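Local atomic coordinates of putative molybdenum cofactor biosynthesis protein (Corynebacterium diphtheriae, PDB entry 2G2C), a protein that is of uncharacterised function but probably binds molybdopterin and takes part in molybdenum cofactor biosynthesis. Residues V124-V137 with I153-D165. Sequence-based numbering, arbitrary orientation.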
ATOM      1  N   VAL A 124      -1.968  -5.841   5.374  1.00 10.11           N
ATOM      2  CA  VAL A 124      -2.058  -4.494   5.941  1.00  9.97           C
ATOM      3  C   VAL A 124      -1.372  -4.542   7.281  1.00 10.82           C
ATOM      4  O   VAL A 124      -1.600  -5.459   8.060  1.00 12.03           O
ATOM      5  CB  VAL A 124      -3.529  -4.030   6.186  1.00 10.99           C
ATOM      6  CG1 VAL A 124      -3.574  -2.621   6.776  1.00 10.53           C
ATOM      7  CG2 VAL A 124      -4.316  -4.083   4.848  1.00 11.20           C
ATOM      8  N   GLY A 125      -0.543  -3.547   7.571  1.00 10.27           N
ATOM      9  CA  GLY A 125       0.077  -3.552   8.900  1.00 10.28           C
ATOM     10  C   GLY A 125       0.788  -2.272   9.187  1.00 10.09           C
ATOM     11  O   GLY A 125       0.921  -1.425   8.276  1.00 10.26           O
ATOM     12  N   VAL A 126       1.310  -2.142  10.416  1.00  9.84           N
ATOM     13  CA  VAL A 126       2.099  -0.928  10.738  1.00  9.99           C
ATOM     14  C   VAL A 126       3.533  -1.302  11.074  1.00  9.74           C
ATOM     15  O   VAL A 126       3.798  -2.438  11.466  1.00 10.79           O
ATOM     16  CB  VAL A 126       1.483  -0.134  11.941  1.00  9.72           C
ATOM     17  CG1 VAL A 126       0.116   0.428  11.598  1.00 10.95           C
ATOM     18  CG2 VAL A 126       1.346  -1.000  13.184  1.00 11.66           C
ATOM     19  N   THR A 127       4.450  -0.332  10.910  1.00  9.16           N
ATOM     20  CA  THR A 127       5.880  -0.620  11.064  1.00 10.13           C
ATOM     21  C   THR A 127       6.383  -0.379  12.479  1.00 11.06           C
ATOM     22  O   THR A 127       7.550  -0.610  12.770  1.00 12.03           O
ATOM     23  CB  THR A 127       6.750   0.221  10.130  1.00 10.60           C
ATOM     24  OG1 THR A 127       6.555   1.594  10.492  1.00 11.69           O
ATOM     25  CG2 THR A 127       6.396  -0.068   8.649  1.00 10.19           C
ATOM     26  N   GLY A 128       5.494   0.040  13.359  1.00 10.74           N
ATOM     27  CA  GLY A 128       5.841   0.364  14.752  1.00 12.25           C
ATOM     28  C   GLY A 128       4.582   0.765  15.469  1.00 12.65           C
ATOM     29  O   GLY A 128       3.467   0.652  14.910  1.00 12.58           O
ATOM     30  N   ARG A 129       4.750   1.300  16.676  1.00 12.34           N
ATOM     31  CA  ARG A 129       3.596   1.633  17.496  1.00 12.74           C
ATOM     32  C   ARG A 129       3.493   3.075  17.970  0.50 13.56           C
ATOM     33  O   ARG A 129       2.646   3.409  18.795  0.50 12.72           O
ATOM     34  CB  ARG A 129       3.321   0.561  18.571  1.00 12.29           C
ATOM     35  CG  ARG A 129       3.097  -0.846  17.965  1.00 11.34           C
ATOM     36  CD  ARG A 129       1.724  -0.986  17.264  1.00 13.04           C
ATOM     37  NE  ARG A 129       0.654  -1.038  18.279  1.00 11.99           N
ATOM     38  CZ  ARG A 129       0.300  -2.136  18.967  1.00 11.01           C
ATOM     39  NH1 ARG A 129       0.874  -3.313  18.680  1.00 11.26           N
ATOM     40  NH2 ARG A 129      -0.631  -2.054  19.930  1.00 12.45           N
ATOM     41  N   ASP A 130       4.310   3.937  17.374  1.00 13.49           N
ATOM     42  CA  ASP A 130       4.464   5.288  17.850  1.00 14.20           C
ATOM     43  C   ASP A 130       4.271   6.262  16.698  1.00 14.43           C
ATOM     44  O   ASP A 130       3.896   5.850  15.571  1.00 14.40           O
ATOM     45  CB  ASP A 130       5.818   5.499  18.535  1.00 15.45           C
ATOM     46  CG  ASP A 130       7.008   5.292  17.606  1.00 17.86           C
ATOM     47  OD1 ASP A 130       6.932   5.417  16.354  1.00 14.53           O
ATOM     48  OD2 ASP A 130       8.097   5.033  18.178  1.00 24.76           O
ATOM     49  N   ASP A 131       4.574   7.533  16.963  1.00 13.99           N
ATOM     50  CA  ASP A 131       4.274   8.593  15.978  1.00 14.86           C
ATOM     51  C   ASP A 131       5.250   8.696  14.801  1.00 15.24           C
ATOM     52  O   ASP A 131       5.169   9.635  13.949  1.00 16.47           O
ATOM     53  CB  ASP A 131       3.985   9.940  16.664  1.00 16.50           C
ATOM     54  CG  ASP A 131       5.198  10.551  17.326  1.00 20.40           C
ATOM     55  OD1 ASP A 131       6.291   9.969  17.250  1.00 22.33           O
ATOM     56  OD2 ASP A 131       5.018  11.650  17.923  1.00 23.56           O
ATOM     57  N   HIS A 132       6.185   7.735  14.756  1.00 13.51           N
ATOM     58  CA  HIS A 132       7.064   7.585  13.610  1.00 13.98           C
ATOM     59  C   HIS A 132       6.646   6.394  12.740  1.00 13.47           C
ATOM     60  O   HIS A 132       7.190   6.214  11.640  1.00 14.86           O
ATOM     61  CB  HIS A 132       8.504   7.416  14.056  1.00 14.67           C
ATOM     62  CG  HIS A 132       9.148   8.710  14.450  1.00 19.02           C
ATOM     63  ND1 HIS A 132      10.476   8.996  14.200  1.00 24.36           N
ATOM     64  CD2 HIS A 132       8.624   9.809  15.051  1.00 21.33           C
ATOM     65  CE1 HIS A 132      10.742  10.213  14.645  1.00 23.99           C
ATOM     66  NE2 HIS A 132       9.639  10.726  15.169  1.00 22.38           N
ATOM     67  N   ALA A 133       5.700   5.593  13.227  1.00 12.48           N
ATOM     68  CA  ALA A 133       5.338   4.343  12.529  1.00 11.46           C
ATOM     69  C   ALA A 133       4.553   4.653  11.262  1.00 11.78           C
ATOM     70  O   ALA A 133       3.842   5.655  11.225  1.00 12.43           O
ATOM     71  CB  ALA A 133       4.526   3.431  13.447  1.00 13.11           C
ATOM     72  N   ALA A 134       4.700   3.790  10.255  1.00 11.16           N
ATOM     73  CA  ALA A 134       3.955   3.918   9.014  1.00 10.02           C
ATOM     74  C   ALA A 134       2.933   2.788   8.883  1.00 11.37           C
ATOM     75  O   ALA A 134       3.126   1.698   9.431  1.00 10.93           O
ATOM     76  CB  ALA A 134       4.894   3.885   7.834  1.00 11.45           C
ATOM     77  N   LEU A 135       1.854   3.075   8.167  1.00 10.45           N
ATOM     78  CA  LEU A 135       0.866   2.077   7.771  1.00 10.89           C
ATOM     79  C   LEU A 135       1.139   1.670   6.323  1.00  9.63           C
ATOM     80  O   LEU A 135       1.278   2.547   5.472  1.00 10.95           O
ATOM     81  CB  LEU A 135      -0.510   2.712   7.825  1.00 11.64           C
ATOM     82  CG  LEU A 135      -1.678   1.886   7.288  1.00 11.06           C
ATOM     83  CD1 LEU A 135      -1.948   0.633   8.172  1.00 12.11           C
ATOM     84  CD2 LEU A 135      -2.916   2.796   7.219  1.00 13.58           C
ATOM     85  N   ILE A 136       1.255   0.375   6.042  1.00 10.23           N
ATOM     86  CA  ILE A 136       1.486  -0.110   4.691  1.00  9.11           C
ATOM     87  C   ILE A 136       0.282  -0.957   4.320  1.00 10.21           C
ATOM     88  O   ILE A 136      -0.173  -1.798   5.138  1.00 10.14           O
ATOM     89  CB  ILE A 136       2.781  -0.942   4.611  1.00  9.04           C
ATOM     90  CG1 ILE A 136       3.970  -0.147   5.164  1.00  8.92           C
ATOM     91  CG2 ILE A 136       3.059  -1.378   3.155  1.00 10.06           C
ATOM     92  CD1 ILE A 136       5.250  -0.905   5.117  1.00 13.03           C
ATOM     93  N   VAL A 137      -0.235  -0.738   3.102  1.00  9.62           N
ATOM     94  CA  VAL A 137      -1.428  -1.450   2.607  1.00 10.50           C
ATOM     95  C   VAL A 137      -1.090  -1.987   1.232  1.00 10.15           C
ATOM     96  O   VAL A 137      -0.651  -1.226   0.359  1.00 11.33           O
ATOM     97  CB  VAL A 137      -2.624  -0.457   2.461  1.00 11.36           C
ATOM     98  CG1 VAL A 137      -3.804  -1.079   1.693  1.00 12.94           C
ATOM     99  CG2 VAL A 137      -3.080   0.037   3.820  1.00 11.99           C
ATOM    100  N   ILE A 153     -10.070   0.814   4.078  1.00 14.70           N
ATOM    101  CA  ILE A 153      -8.989   1.523   4.788  1.00 14.71           C
ATOM    102  C   ILE A 153      -9.334   2.966   5.074  1.00 14.05           C
ATOM    103  O   ILE A 153      -9.047   3.486   6.149  1.00 14.67           O
ATOM    104  CB  ILE A 153      -7.678   1.483   3.942  1.00 15.37           C
ATOM    105  CG1 ILE A 153      -7.240   0.022   3.781  1.00 16.40           C
ATOM    106  CG2 ILE A 153      -6.553   2.414   4.542  1.00 17.70           C
ATOM    107  CD1 ILE A 153      -6.842  -0.666   5.050  1.00 17.38           C
ATOM    108  N   SER A 154      -9.929   3.655   4.095  1.00 13.75           N
ATOM    109  CA  SER A 154     -10.149   5.109   4.238  1.00 14.84           C
ATOM    110  C   SER A 154     -10.820   5.505   5.550  1.00 15.40           C
ATOM    111  O   SER A 154     -10.342   6.409   6.251  1.00 16.26           O
ATOM    112  CB  SER A 154     -10.980   5.629   3.053  1.00 14.77           C
ATOM    113  OG  SER A 154     -11.094   7.030   3.148  1.00 17.51           O
ATOM    114  N   PRO A 155     -11.946   4.843   5.889  1.00 16.30           N
ATOM    115  CA  PRO A 155     -12.627   5.297   7.097  1.00 17.42           C
ATOM    116  C   PRO A 155     -11.822   5.072   8.383  1.00 17.39           C
ATOM    117  O   PRO A 155     -12.110   5.716   9.388  1.00 18.43           O
ATOM    118  CB  PRO A 155     -13.914   4.440   7.129  1.00 17.50           C
ATOM    119  CG  PRO A 155     -14.047   3.916   5.723  1.00 19.92           C
ATOM    120  CD  PRO A 155     -12.676   3.755   5.211  1.00 17.93           C
ATOM    121  N   VAL A 156     -10.838   4.184   8.349  1.00 16.61           N
ATOM    122  CA  VAL A 156     -10.131   3.896   9.604  0.50 16.68           C
ATOM    123  C   VAL A 156      -8.775   4.585   9.718  1.00 16.99           C
ATOM    124  O   VAL A 156      -8.132   4.518  10.758  1.00 16.15           O
ATOM    125  CB  VAL A 156     -10.053   2.382   9.904  0.50 16.35           C
ATOM    126  CG1 VAL A 156     -11.457   1.796  10.048  0.50 17.01           C
ATOM    127  CG2 VAL A 156      -9.270   1.663   8.834  0.50 15.51           C
ATOM    128  N   ILE A 157      -8.370   5.275   8.657  1.00 17.37           N
ATOM    129  CA  ILE A 157      -7.107   6.036   8.647  1.00 18.04           C
ATOM    130  C   ILE A 157      -6.967   6.996   9.834  1.00 18.29           C
ATOM    131  O   ILE A 157      -5.941   6.948  10.560  1.00 17.37           O
ATOM    132  CB  ILE A 157      -6.957   6.781   7.291  1.00 18.51           C
ATOM    133  CG1 ILE A 157      -6.551   5.799   6.204  1.00 20.45           C
ATOM    134  CG2 ILE A 157      -5.996   7.969   7.391  1.00 18.17           C
ATOM    135  CD1 ILE A 157      -5.265   5.103   6.440  1.00 21.20           C
ATOM    136  N   PRO A 158      -7.969   7.887  10.043  1.00 18.53           N
ATOM    137  CA  PRO A 158      -7.901   8.767  11.224  1.00 18.92           C
ATOM    138  C   PRO A 158      -7.690   7.995  12.533  1.00 18.80           C
ATOM    139  O   PRO A 158      -6.906   8.421  13.379  1.00 18.99           O
ATOM    140  CB  PRO A 158      -9.266   9.460  11.241  1.00 19.62           C
ATOM    141  CG  PRO A 158      -9.894   9.155   9.959  1.00 20.55           C
ATOM    142  CD  PRO A 158      -9.167   8.155   9.209  1.00 19.37           C
ATOM    143  N   ASN A 159      -8.387   6.874  12.697  1.00 16.85           N
ATOM    144  CA  ASN A 159      -8.294   6.089  13.922  1.00 16.81           C
ATOM    145  C   ASN A 159      -6.925   5.440  14.105  1.00 15.84           C
ATOM    146  O   ASN A 159      -6.377   5.407  15.208  1.00 15.74           O
ATOM    147  CB  ASN A 159      -9.407   5.057  13.929  1.00 17.82           C
ATOM    148  CG  ASN A 159     -10.768   5.704  13.743  1.00 22.89           C
ATOM    149  OD1 ASN A 159     -11.384   6.101  14.723  1.00 29.29           O
ATOM    150  ND2 ASN A 159     -11.189   5.909  12.492  1.00 25.56           N
ATOM    151  N   ILE A 160      -6.375   4.927  13.008  1.00 14.65           N
ATOM    152  CA  ILE A 160      -5.013   4.369  13.032  1.00 14.91           C
ATOM    153  C   ILE A 160      -3.994   5.438  13.461  1.00 14.34           C
ATOM    154  O   ILE A 160      -3.191   5.190  14.387  1.00 14.20           O
ATOM    155  CB  ILE A 160      -4.646   3.722  11.711  1.00 15.51           C
ATOM    156  CG1 ILE A 160      -5.585   2.517  11.490  1.00 15.40           C
ATOM    157  CG2 ILE A 160      -3.167   3.294  11.716  1.00 15.05           C
ATOM    158  CD1 ILE A 160      -5.466   1.814  10.124  1.00 18.10           C
ATOM    159  N   PHE A 161      -4.007   6.608  12.813  1.00 14.80           N
ATOM    160  CA  PHE A 161      -2.993   7.600  13.131  1.00 14.51           C
ATOM    161  C   PHE A 161      -3.238   8.240  14.488  1.00 15.13           C
ATOM    162  O   PHE A 161      -2.284   8.574  15.193  1.00 15.87           O
ATOM    163  CB  PHE A 161      -2.846   8.612  11.994  1.00 14.04           C
ATOM    164  CG  PHE A 161      -2.108   8.030  10.818  1.00 13.72           C
ATOM    165  CD1 PHE A 161      -0.748   7.804  10.878  1.00 14.54           C
ATOM    166  CD2 PHE A 161      -2.790   7.604   9.689  1.00 16.38           C
ATOM    167  CE1 PHE A 161      -0.076   7.208   9.813  1.00 16.83           C
ATOM    168  CE2 PHE A 161      -2.106   7.005   8.617  1.00 17.31           C
ATOM    169  CZ  PHE A 161      -0.744   6.827   8.686  1.00 17.40           C
ATOM    170  N   GLU A 162      -4.498   8.374  14.876  1.00 15.80           N
ATOM    171  CA  GLU A 162      -4.753   8.845  16.229  1.00 17.17           C
ATOM    172  C   GLU A 162      -4.156   7.866  17.256  1.00 16.46           C
ATOM    173  O   GLU A 162      -3.558   8.305  18.253  1.00 17.93           O
ATOM    174  CB  GLU A 162      -6.247   9.034  16.502  1.00 18.51           C
ATOM    175  CG  GLU A 162      -6.564   9.585  17.892  1.00 24.32           C
ATOM    176  CD  GLU A 162      -8.003  10.053  17.995  1.00 40.19           C
ATOM    177  OE1 GLU A 162      -8.394  10.552  19.082  1.00 36.54           O
ATOM    178  OE2 GLU A 162      -8.740   9.928  16.979  1.00 35.66           O
ATOM    179  N   GLY A 163      -4.332   6.554  17.029  1.00 15.06           N
ATOM    180  CA  GLY A 163      -3.741   5.523  17.899  1.00 14.34           C
ATOM    181  C   GLY A 163      -2.216   5.565  17.898  1.00 14.05           C
ATOM    182  O   GLY A 163      -1.574   5.549  18.973  1.00 14.71           O
ATOM    183  N   LEU A 164      -1.615   5.633  16.715  1.00 14.69           N
ATOM    184  CA  LEU A 164      -0.150   5.614  16.657  1.00 14.41           C
ATOM    185  C   LEU A 164       0.423   6.856  17.300  1.00 14.99           C
ATOM    186  O   LEU A 164       1.509   6.810  17.903  1.00 15.84           O
ATOM    187  CB  LEU A 164       0.360   5.520  15.215  1.00 14.24           C
ATOM    188  CG  LEU A 164       0.027   4.229  14.455  1.00 12.77           C
ATOM    189  CD1 LEU A 164       0.411   4.316  12.971  1.00 11.88           C
ATOM    190  CD2 LEU A 164       0.772   3.066  15.119  1.00 13.76           C
ATOM    191  N   ASP A 165      -0.290   7.968  17.155  1.00 15.92           N
ATOM    192  CA  ASP A 165       0.254   9.273  17.590  1.00 18.44           C
ATOM    193  C   ASP A 165      -0.042   9.645  19.040  1.00 19.66           C
ATOM    194  O   ASP A 165       0.410  10.710  19.508  1.00 20.77           O
ATOM    195  CB  ASP A 165      -0.210  10.387  16.631  1.00 17.93           C
ATOM    196  CG  ASP A 165       0.401  10.257  15.225  1.00 19.84           C
ATOM    197  OD1 ASP A 165       1.110   9.261  14.952  1.00 20.33           O
ATOM    198  OD2 ASP A 165       0.126  11.149  14.402  1.00 25.07           O
TER
HETATM  199  O   HOH W   1       0.666   4.717  20.356  1.00 17.32           O
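Leu135 pushes its CD2 methyl against CD1 of Ile157 and Ile160, and this cluster shows how a helix is seated on a β-hairpin within the mixed sheet of an α/β fold, probably of the molybdopterin-binding type. Helix 157-165 runs roughly antiparallel to strand 135-137, at 147° and 11.3 Å between axes. Leu135 turns CG away from its own amide nitrogen (chi1 173°), which carries both methyls to the helix side chains. CD2 is unusually close to Ile157 CD1, at 3.4 Å, whereas the Ile160 chain passes at about a right angle, its CD1 4.0 Å from the same methyl. The Phe161 ring comes to Leu135 CB through CZ. Farther along, the Ile153 side chain meets Val124 tip to tip, CD1 to CG1, and runs past Val137 in the opposite direction.

At the other end Leu164 plugs the hairpin loop. Its CD1 lies 4.1 Å from Val126 CG1, and its CD2 lies 3.6 Å from Gly128 O, a buried carbonyl with no polar partner. No direct hydrogen bond joins the segments; instead a water sits 2.8 Å from both Arg129 O and Gly163 O. Arg71 also bridges them, donating from NE to Ala133 O and forming a salt bridge with Asp165, which probably eases the nearness of Asp131. Leu102 of helix 100-109 packs on Ile153 and Ile160.

Two side chains brace the loop from within. Asp130 OD1 accepts from His132 N in an Asx turn over the type I turn 130-133, while Thr127 OG1 accepts the N-H of Ala134 at 2.9 Å from N to OG1, in an almost perfectly straight bond (178°).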